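PDB 4S1V: D-3-phosphoglycerate dehydrogenase-related protein from Vibrio cholerae, which probably catalyses the NAD-dependent oxidation or reduction of a D-2-hydroxyacid, perhaps 3-phosphoglycerate. Local coordinates for residues 196-208 against 218-230. Numbering follows the deposited sequence.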
loop_
_atom_site.group_PDB
_atom_site.type_symbol
_atom_site.label_atom_id
_atom_site.label_comp_id
_atom_site.label_asym_id
_atom_site.label_seq_id
_atom_site.Cartn_x
_atom_site.Cartn_y
_atom_site.Cartn_z
ATOM N N LYS C 196 3.493 -29.697 25.698
ATOM C CA LYS C 196 3.822 -28.766 24.617
ATOM C C LYS C 196 2.652 -28.628 23.641
ATOM O O LYS C 196 2.347 -27.517 23.185
ATOM C CB LYS C 196 5.104 -29.212 23.888
ATOM C CG LYS C 196 5.556 -28.276 22.775
ATOM C CD LYS C 196 6.878 -28.688 22.130
ATOM C CE LYS C 196 6.734 -29.891 21.212
ATOM N NZ LYS C 196 7.820 -29.918 20.194
ATOM N N ALA C 197 2.003 -29.755 23.333
ATOM C CA ALA C 197 0.829 -29.765 22.445
ATOM C C ALA C 197 -0.289 -28.836 22.946
ATOM O O ALA C 197 -0.804 -28.020 22.184
ATOM C CB ALA C 197 0.316 -31.183 22.230
ATOM N N GLU C 198 -0.640 -28.933 24.228
ATOM C CA GLU C 198 -1.625 -28.017 24.816
ATOM C C GLU C 198 -1.160 -26.550 24.758
ATOM O O GLU C 198 -1.959 -25.648 24.511
ATOM C CB GLU C 198 -1.949 -28.423 26.263
ATOM C CG GLU C 198 -2.639 -27.333 27.075
ATOM C CD GLU C 198 -3.100 -27.792 28.449
ATOM O OE1 GLU C 198 -4.027 -28.627 28.531
ATOM O OE2 GLU C 198 -2.554 -27.297 29.453
ATOM N N PHE C 199 0.132 -26.327 24.988
ATOM C CA PHE C 199 0.710 -24.989 25.009
ATOM C C PHE C 199 0.539 -24.294 23.662
ATOM O O PHE C 199 0.047 -23.174 23.608
ATOM C CB PHE C 199 2.187 -25.054 25.437
ATOM C CG PHE C 199 2.883 -23.711 25.482
ATOM C CD1 PHE C 199 2.521 -22.746 26.422
ATOM C CD2 PHE C 199 3.924 -23.427 24.600
ATOM C CE1 PHE C 199 3.178 -21.522 26.466
ATOM C CE2 PHE C 199 4.586 -22.206 24.643
ATOM C CZ PHE C 199 4.210 -21.250 25.572
ATOM N N PHE C 200 0.911 -24.966 22.572
ATOM C CA PHE C 200 0.752 -24.378 21.240
ATOM C C PHE C 200 -0.699 -24.245 20.796
ATOM O O PHE C 200 -1.043 -23.302 20.080
ATOM C CB PHE C 200 1.595 -25.115 20.190
ATOM C CG PHE C 200 3.034 -24.698 20.194
ATOM C CD1 PHE C 200 3.921 -25.229 21.119
ATOM C CD2 PHE C 200 3.500 -23.746 19.292
ATOM C CE1 PHE C 200 5.252 -24.828 21.146
ATOM C CE2 PHE C 200 4.827 -23.344 19.307
ATOM C CZ PHE C 200 5.705 -23.887 20.238
ATOM N N ALA C 201 -1.548 -25.174 21.235
ATOM C CA ALA C 201 -2.965 -25.137 20.881
ATOM C C ALA C 201 -3.716 -23.973 21.538
ATOM O O ALA C 201 -4.587 -23.368 20.911
ATOM C CB ALA C 201 -3.635 -26.465 21.221
ATOM N N LYS C 202 -3.364 -23.657 22.785
ATOM C CA LYS C 202 -4.153 -22.730 23.607
ATOM C C LYS C 202 -3.637 -21.286 23.663
ATOM O O LYS C 202 -4.389 -20.373 23.998
ATOM C CB LYS C 202 -4.322 -23.286 25.028
ATOM C CG LYS C 202 -5.071 -24.608 25.083
ATOM C CD LYS C 202 -5.391 -25.026 26.510
ATOM C CE LYS C 202 -6.213 -26.311 26.515
ATOM N NZ LYS C 202 -6.921 -26.543 27.805
ATOM N N ALA C 203 -2.372 -21.062 23.328
ATOM C CA ALA C 203 -1.811 -19.714 23.454
ATOM C C ALA C 203 -2.336 -18.809 22.346
ATOM O O ALA C 203 -2.339 -19.199 21.185
ATOM C CB ALA C 203 -0.293 -19.759 23.435
ATOM N N ASP C 204 -2.818 -17.623 22.711
ATOM C CA ASP C 204 -3.156 -16.601 21.717
ATOM C C ASP C 204 -1.911 -15.824 21.311
ATOM O O ASP C 204 -1.692 -15.543 20.134
ATOM C CB ASP C 204 -4.215 -15.644 22.264
ATOM C CG ASP C 204 -5.545 -16.322 22.482
ATOM O OD1 ASP C 204 -6.089 -16.857 21.504
ATOM O OD2 ASP C 204 -6.050 -16.321 23.629
ATOM N N VAL C 205 -1.111 -15.467 22.312
ATOM C CA VAL C 205 0.189 -14.856 22.106
ATOM C C VAL C 205 1.195 -15.803 22.748
ATOM O O VAL C 205 1.074 -16.138 23.931
ATOM C CB VAL C 205 0.268 -13.454 22.746
ATOM C CG1 VAL C 205 1.673 -12.871 22.607
ATOM C CG2 VAL C 205 -0.767 -12.524 22.118
ATOM N N LEU C 206 2.167 -16.249 21.963
ATOM C CA LEU C 206 3.150 -17.211 22.434
ATOM C C LEU C 206 4.561 -16.629 22.329
ATOM O O LEU C 206 5.020 -16.297 21.229
ATOM C CB LEU C 206 3.033 -18.498 21.618
ATOM C CG LEU C 206 3.724 -19.772 22.103
ATOM C CD1 LEU C 206 3.023 -20.986 21.494
ATOM C CD2 LEU C 206 5.196 -19.782 21.732
ATOM N N SER C 207 5.243 -16.521 23.472
ATOM C CA SER C 207 6.565 -15.894 23.530
ATOM C C SER C 207 7.642 -16.847 24.048
ATOM O O SER C 207 7.460 -17.499 25.082
ATOM C CB SER C 207 6.516 -14.631 24.388
ATOM O OG SER C 207 7.626 -13.793 24.124
ATOM N N LEU C 208 8.762 -16.923 23.326
ATOM C CA LEU C 208 9.883 -17.776 23.714
ATOM C C LEU C 208 10.892 -17.036 24.576
ATOM O O LEU C 208 11.379 -15.957 24.194
ATOM C CB LEU C 208 10.601 -18.325 22.477
ATOM C CG LEU C 208 9.797 -19.130 21.446
ATOM C CD1 LEU C 208 10.724 -19.648 20.353
ATOM C CD2 LEU C 208 9.051 -20.290 22.097
ATOM N N GLY C 218 16.258 -26.175 17.694
ATOM C CA GLY C 218 15.130 -26.727 16.951
ATOM C C GLY C 218 14.016 -27.295 17.816
ATOM O O GLY C 218 13.264 -28.169 17.371
ATOM N N ILE C 219 13.901 -26.801 19.049
ATOM C CA ILE C 219 12.875 -27.299 19.969
ATOM C C ILE C 219 11.438 -26.933 19.543
ATOM O O ILE C 219 10.501 -27.681 19.809
ATOM C CB ILE C 219 13.163 -26.915 21.444
ATOM C CG1 ILE C 219 12.372 -27.831 22.390
ATOM C CG2 ILE C 219 12.897 -25.433 21.692
ATOM C CD1 ILE C 219 12.926 -27.919 23.791
ATOM N N VAL C 220 11.271 -25.791 18.881
ATOM C CA VAL C 220 10.006 -25.494 18.210
ATOM C C VAL C 220 10.073 -26.071 16.790
ATOM O O VAL C 220 10.941 -25.703 16.002
ATOM C CB VAL C 220 9.684 -23.977 18.173
ATOM C CG1 VAL C 220 8.281 -23.753 17.626
ATOM C CG2 VAL C 220 9.821 -23.352 19.561
ATOM N N THR C 221 9.166 -26.997 16.483
ATOM C CA THR C 221 9.102 -27.615 15.156
ATOM C C THR C 221 8.063 -26.904 14.302
ATOM O O THR C 221 7.209 -26.183 14.839
ATOM C CB THR C 221 8.687 -29.097 15.235
ATOM O OG1 THR C 221 7.317 -29.185 15.664
ATOM C CG2 THR C 221 9.604 -29.881 16.189
ATOM N N LYS C 222 8.126 -27.121 12.983
ATOM C CA LYS C 222 7.109 -26.608 12.065
ATOM C C LYS C 222 5.719 -27.101 12.473
ATOM O O LYS C 222 4.739 -26.358 12.392
ATOM C CB LYS C 222 7.411 -27.016 10.614
ATOM C CG LYS C 222 6.465 -26.399 9.596
ATOM C CD LYS C 222 6.814 -26.819 8.177
ATOM C CE LYS C 222 6.197 -25.868 7.167
ATOM N NZ LYS C 222 6.721 -26.133 5.798
ATOM N N GLN C 223 5.651 -28.351 12.920
ATOM C CA GLN C 223 4.404 -28.953 13.395
ATOM C C GLN C 223 3.837 -28.209 14.613
ATOM O O GLN C 223 2.632 -28.012 14.715
ATOM C CB GLN C 223 4.597 -30.456 13.671
ATOM C CG GLN C 223 4.864 -31.300 12.416
ATOM C CD GLN C 223 6.348 -31.410 12.017
ATOM O OE1 GLN C 223 7.153 -30.481 12.205
ATOM N NE2 GLN C 223 6.708 -32.557 11.441
ATOM N N ASP C 224 4.712 -27.773 15.517
ATOM C CA ASP C 224 4.309 -26.945 16.657
ATOM C C ASP C 224 3.668 -25.630 16.200
ATOM O O ASP C 224 2.615 -25.247 16.702
ATOM C CB ASP C 224 5.498 -26.641 17.573
ATOM C CG ASP C 224 6.088 -27.886 18.226
ATOM O OD1 ASP C 224 5.350 -28.874 18.448
ATOM O OD2 ASP C 224 7.301 -27.856 18.533
ATOM N N LEU C 225 4.310 -24.939 15.255
ATOM C CA LEU C 225 3.742 -23.705 14.702
ATOM C C LEU C 225 2.382 -23.947 14.051
ATOM O O LEU C 225 1.457 -23.147 14.226
ATOM C CB LEU C 225 4.693 -23.049 13.700
ATOM C CG LEU C 225 6.083 -22.641 14.192
ATOM C CD1 LEU C 225 6.881 -22.057 13.041
ATOM C CD2 LEU C 225 6.017 -21.655 15.357
ATOM N N LEU C 226 2.258 -25.057 13.322
ATOM C CA LEU C 226 1.022 -25.369 12.585
ATOM C C LEU C 226 -0.156 -25.708 13.498
ATOM O O LEU C 226 -1.315 -25.584 13.094
ATOM C CB LEU C 226 1.255 -26.495 11.570
ATOM C CG LEU C 226 2.123 -26.135 10.358
ATOM C CD1 LEU C 226 2.677 -27.391 9.699
ATOM C CD2 LEU C 226 1.339 -25.284 9.366
ATOM N N ALA C 227 0.153 -26.114 14.728
ATOM C CA ALA C 227 -0.860 -26.432 15.728
ATOM C C ALA C 227 -1.391 -25.188 16.440
ATOM O O ALA C 227 -2.229 -25.300 17.334
ATOM C CB ALA C 227 -0.314 -27.436 16.739
ATOM N N MET C 228 -0.909 -24.008 16.044
ATOM C CA MET C 228 -1.315 -22.762 16.702
ATOM C C MET C 228 -2.646 -22.249 16.150
ATOM O O MET C 228 -3.051 -22.629 15.051
ATOM C CB MET C 228 -0.220 -21.687 16.578
ATOM C CG MET C 228 0.988 -21.931 17.481
ATOM S SD MET C 228 2.352 -20.758 17.309
ATOM C CE MET C 228 1.640 -19.309 18.089
ATOM N N LYS C 229 -3.318 -21.391 16.915
ATOM C CA LYS C 229 -4.546 -20.736 16.460
ATOM C C LYS C 229 -4.333 -19.928 15.166
ATOM O O LYS C 229 -3.261 -19.346 14.965
ATOM C CB LYS C 229 -5.112 -19.831 17.559
ATOM C CG LYS C 229 -5.710 -20.575 18.735
ATOM C CD LYS C 229 -6.182 -19.588 19.787
ATOM C CE LYS C 229 -6.777 -20.290 20.999
ATOM N NZ LYS C 229 -7.080 -19.313 22.086
ATOM N N PRO C 230 -5.349 -19.893 14.279
ATOM C CA PRO C 230 -5.216 -19.192 12.981
ATOM C C PRO C 230 -5.086 -17.661 13.065
ATOM O O PRO C 230 -4.744 -17.020 12.062
ATOM C CB PRO C 230 -6.495 -19.582 12.232
ATOM C CG PRO C 230 -7.466 -19.966 13.307
ATOM C CD PRO C 230 -6.650 -20.584 14.402
HETATM O O HOH W 1 -1.854 -20.760 19.360
HETATM O O HOH W 2 -7.056 -20.194 24.664
#
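Lys196 and Asp224 join the helices 196-202 and 222-226 by a salt bridge, NZ to OD2 at 2.7 Å. The ammonium uses the syn lone pair of OD2, on the side of OD1, and a bend at chi3 (74°) brings the lysine end over at about a right angle to the aspartate. The same OD2 accepts from Thr221 N, in an almost straight bond (178°) tilted 42° out of the carboxylate plane. In return Asp224 N donates to Thr221 OG1, completing a capping box. Threonine suits the N-cap because its short hydroxyl reaches forward to a backbone N-H of the first turn, which has no carbonyl within the helix to receive it; the aspartate carboxylate has acceptor capacity enough for its OD2 to take the Thr221 N-H and the lysine together.

Between the two polar ends lies Phe200. Asp224 CB makes a CH-pi contact over the centre of its ring, 3.7 Å from the centroid, while Leu206 CD1 covers the opposite face near the rim. Met228 comes in at the edge, its CG 3.6 Å from Phe200 CD2 and its sulfur in a Met-aromatic contact; the flexible thioether carries CE on to Leu206.

At the far end, extended Lys229 brings NZ to Asp204 OD1 (2.7 Å), approaching from above the carboxylate plane; Asp204 OD2 is taken by Thr149 N. A water accepts from Lys229 NZ and donates to Lys202 O. A second accepts from Lys229 N, donates to Phe200 O and lies doubtfully close to Ala203 O, just beyond helix 196-202.

The contact thus packs helix 222-226, the crossover from strand 205-208 to 233-236 in the Rossmann-type domain, against the preceding helix: an apolar centre flanked by salt bridges, in which each lysine probably keeps its aspartate ionised.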